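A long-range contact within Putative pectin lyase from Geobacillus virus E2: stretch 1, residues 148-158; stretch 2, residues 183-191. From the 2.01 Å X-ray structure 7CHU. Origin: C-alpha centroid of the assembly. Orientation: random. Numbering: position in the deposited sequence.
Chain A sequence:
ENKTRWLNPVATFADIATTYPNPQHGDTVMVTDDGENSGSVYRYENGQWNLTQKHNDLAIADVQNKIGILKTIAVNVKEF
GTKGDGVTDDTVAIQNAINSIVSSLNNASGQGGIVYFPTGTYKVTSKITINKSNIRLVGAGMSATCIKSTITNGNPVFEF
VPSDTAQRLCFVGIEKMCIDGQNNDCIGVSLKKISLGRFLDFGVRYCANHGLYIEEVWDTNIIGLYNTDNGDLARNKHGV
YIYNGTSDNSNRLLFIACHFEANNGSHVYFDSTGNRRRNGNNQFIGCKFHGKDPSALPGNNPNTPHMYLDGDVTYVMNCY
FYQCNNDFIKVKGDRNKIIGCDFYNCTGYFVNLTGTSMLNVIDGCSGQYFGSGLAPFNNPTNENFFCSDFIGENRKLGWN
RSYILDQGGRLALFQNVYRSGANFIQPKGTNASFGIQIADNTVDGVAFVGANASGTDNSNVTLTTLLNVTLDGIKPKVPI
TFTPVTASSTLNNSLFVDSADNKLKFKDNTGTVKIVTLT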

# COMPACT_ATOMS: atom_id res chain seq x y z
N LYS A 148 -28.83 -11.50 -7.27
CA LYS A 148 -29.81 -11.41 -6.19
C LYS A 148 -30.17 -12.82 -5.73
O LYS A 148 -30.86 -13.56 -6.44
CB LYS A 148 -31.06 -10.66 -6.64
CG LYS A 148 -30.78 -9.21 -7.04
CD LYS A 148 -30.90 -8.22 -5.91
CE LYS A 148 -30.87 -6.78 -6.44
NZ LYS A 148 -30.87 -5.79 -5.32
N SER A 149 -29.74 -13.19 -4.53
CA SER A 149 -29.95 -14.55 -4.04
C SER A 149 -31.30 -14.69 -3.37
O SER A 149 -31.73 -13.82 -2.62
CB SER A 149 -28.87 -14.92 -3.03
OG SER A 149 -28.98 -16.28 -2.63
N THR A 150 -31.95 -15.84 -3.60
CA THR A 150 -33.07 -16.27 -2.76
C THR A 150 -32.72 -17.53 -1.99
O THR A 150 -33.62 -18.19 -1.46
CB THR A 150 -34.33 -16.53 -3.59
OG1 THR A 150 -34.14 -17.71 -4.37
CG2 THR A 150 -34.64 -15.34 -4.52
N ILE A 151 -31.45 -17.90 -1.95
CA ILE A 151 -31.02 -19.10 -1.25
C ILE A 151 -31.19 -18.91 0.25
O ILE A 151 -30.72 -17.91 0.83
CB ILE A 151 -29.56 -19.43 -1.61
CG1 ILE A 151 -29.44 -19.68 -3.12
CG2 ILE A 151 -29.03 -20.58 -0.78
CD1 ILE A 151 -28.01 -19.91 -3.55
N THR A 152 -31.85 -19.87 0.90
CA THR A 152 -32.07 -19.80 2.34
C THR A 152 -31.56 -21.01 3.10
O THR A 152 -31.79 -21.10 4.31
CB THR A 152 -33.57 -19.66 2.67
OG1 THR A 152 -34.27 -20.81 2.16
CG2 THR A 152 -34.16 -18.38 2.06
N ASN A 153 -30.90 -21.96 2.44
CA ASN A 153 -30.48 -23.19 3.11
C ASN A 153 -29.03 -23.13 3.57
O ASN A 153 -28.45 -24.18 3.89
CB ASN A 153 -30.70 -24.40 2.21
CG ASN A 153 -29.90 -24.31 0.92
OD1 ASN A 153 -29.06 -23.42 0.76
ND2 ASN A 153 -30.16 -25.20 -0.01
N GLY A 154 -28.45 -21.93 3.64
CA GLY A 154 -27.08 -21.79 4.09
C GLY A 154 -26.03 -22.04 3.03
O GLY A 154 -24.84 -21.92 3.33
N ASN A 155 -26.43 -22.39 1.80
CA ASN A 155 -25.46 -22.61 0.74
C ASN A 155 -24.92 -21.29 0.20
O ASN A 155 -25.54 -20.24 0.37
CB ASN A 155 -26.09 -23.39 -0.42
CG ASN A 155 -25.95 -24.90 -0.26
OD1 ASN A 155 -25.20 -25.38 0.59
ND2 ASN A 155 -26.68 -25.65 -1.09
N PRO A 156 -23.76 -21.33 -0.46
CA PRO A 156 -23.25 -20.12 -1.10
C PRO A 156 -23.94 -19.84 -2.43
O PRO A 156 -24.51 -20.73 -3.05
CB PRO A 156 -21.76 -20.43 -1.31
CG PRO A 156 -21.67 -21.93 -1.31
CD PRO A 156 -22.76 -22.41 -0.40
N VAL A 157 -23.90 -18.57 -2.84
CA VAL A 157 -24.36 -18.19 -4.17
C VAL A 157 -23.39 -18.72 -5.21
O VAL A 157 -23.78 -19.41 -6.16
CB VAL A 157 -24.53 -16.66 -4.28
CG1 VAL A 157 -25.03 -16.29 -5.66
CG2 VAL A 157 -25.51 -16.16 -3.26
N PHE A 158 -22.10 -18.42 -5.03
CA PHE A 158 -21.03 -18.96 -5.86
C PHE A 158 -20.14 -19.82 -4.97
O PHE A 158 -19.52 -19.30 -4.04
CB PHE A 158 -20.19 -17.85 -6.50
CG PHE A 158 -20.90 -17.07 -7.55
CD1 PHE A 158 -21.48 -17.71 -8.64
CD2 PHE A 158 -20.95 -15.68 -7.48
CE1 PHE A 158 -22.12 -16.97 -9.63
CE2 PHE A 158 -21.58 -14.95 -8.46
CZ PHE A 158 -22.17 -15.58 -9.53
N ASN A 183 -30.69 -10.48 2.67
CA ASN A 183 -30.91 -10.86 4.06
C ASN A 183 -31.35 -12.31 4.21
O ASN A 183 -31.81 -12.72 5.28
CB ASN A 183 -31.92 -9.93 4.74
CG ASN A 183 -31.41 -8.51 4.83
OD1 ASN A 183 -32.08 -7.57 4.42
ND2 ASN A 183 -30.20 -8.36 5.33
N ASN A 184 -31.18 -13.11 3.16
CA ASN A 184 -31.47 -14.53 3.25
C ASN A 184 -30.30 -15.29 3.88
O ASN A 184 -29.17 -14.80 3.95
CB ASN A 184 -31.77 -15.09 1.86
CG ASN A 184 -33.04 -14.52 1.29
OD1 ASN A 184 -33.08 -14.04 0.15
ND2 ASN A 184 -34.08 -14.55 2.08
N ASP A 185 -30.60 -16.50 4.35
CA ASP A 185 -29.58 -17.37 4.94
C ASP A 185 -28.80 -18.07 3.82
O ASP A 185 -29.05 -19.23 3.46
CB ASP A 185 -30.19 -18.38 5.89
CG ASP A 185 -29.15 -19.23 6.59
OD1 ASP A 185 -27.92 -18.98 6.43
OD2 ASP A 185 -29.55 -20.16 7.31
N CYS A 186 -27.84 -17.33 3.26
CA CYS A 186 -26.93 -17.82 2.23
C CYS A 186 -25.55 -17.25 2.49
O CYS A 186 -25.41 -16.21 3.14
CB CYS A 186 -27.41 -17.48 0.81
SG CYS A 186 -27.41 -15.69 0.46
N ILE A 187 -24.52 -17.96 2.03
CA ILE A 187 -23.16 -17.43 1.94
C ILE A 187 -23.04 -16.69 0.61
O ILE A 187 -23.59 -17.15 -0.40
CB ILE A 187 -22.13 -18.57 2.06
CG1 ILE A 187 -22.21 -19.23 3.45
CG2 ILE A 187 -20.69 -18.05 1.74
CD1 ILE A 187 -21.56 -20.61 3.51
N GLY A 188 -22.37 -15.55 0.59
CA GLY A 188 -22.25 -14.85 -0.67
C GLY A 188 -21.33 -15.59 -1.61
O GLY A 188 -21.73 -16.00 -2.71
N VAL A 189 -20.09 -15.80 -1.18
CA VAL A 189 -19.07 -16.46 -1.98
C VAL A 189 -18.33 -17.41 -1.07
O VAL A 189 -17.94 -17.02 0.04
CB VAL A 189 -18.08 -15.46 -2.61
CG1 VAL A 189 -16.93 -16.20 -3.31
CG2 VAL A 189 -18.79 -14.49 -3.55
N SER A 190 -18.14 -18.64 -1.53
CA SER A 190 -17.37 -19.65 -0.81
C SER A 190 -16.15 -20.03 -1.62
O SER A 190 -16.28 -20.39 -2.80
CB SER A 190 -18.22 -20.89 -0.53
OG SER A 190 -17.52 -21.80 0.29
N LEU A 191 -14.99 -20.03 -0.97
CA LEU A 191 -13.71 -20.37 -1.57
C LEU A 191 -13.06 -21.49 -0.77
O LEU A 191 -12.95 -21.39 0.46
CB LEU A 191 -12.75 -19.15 -1.63
CG LEU A 191 -13.24 -17.82 -2.22
CD1 LEU A 191 -12.11 -16.75 -2.24
CD2 LEU A 191 -13.81 -18.00 -3.63
O HOH W 1 -32.68 -21.08 6.85

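Lys148 lies out of reach of stretch 2. Contact starts at Ser149, whose CA-to-CB bond points toward the other stretch. Its OG accepts a hydrogen bond from Ile151 N (3.0 Å), which ties the chain together as it leaves the strand. Ser149 OG also lies 3.5 Å from Cys186 SG. Ile151 packs its CB against Cys186 CB at 3.8 Å.

Thr152 is exposed. Water 1 donates to Thr152 O (2.7 Å) and to Asp185 OD2 (3.3 Å), and so bridges the two stretches. Thr152 CA makes a CA-H...O contact with Asp185 O at 3.3 Å. The same carbonyl accepts the Gly154 N hydrogen bond, N to O 2.8 Å. Asn153 N is 3.5 Å from Asp185 O, but the angle is too poor for a bond. Asn153 OD1 accepts a hydrogen bond from Asn155 N (3.0 Å) within the loop. Gly154 has phi/psi of 82/-1, where a CB would be jammed against the preceding carbonyl O.

From Asn155 on, the backbones pair in parallel. Ile187 N donates to Asn155 O (3.0 Å), and Val157 N donates to Ile187 O (2.8 Å). Ile187 bonds to the residues on both sides of Pro156, so this register needs no N-H from the proline. Pro156 CA approaches Ile187 O at 3.1 Å in a CA-H...O contact. Pro156 and Ile187 side chains share a face of the sheet, CB to CB 3.9 Å. Pro156 CB also lies 3.7 Å from Ser190 CB.

At the corner, Gly188 O receives weak hydrogen bonds from Val157 N and Phe158 N, each 3.4 Å from it. Val157 CG2 reaches Cys186 SG at 4.2 Å. Phe158 O accepts a nearly straight hydrogen bond from Ser190 N (2.9 Å, 174°). Phe158 pairs with Val189, but the end of its side chain leads away.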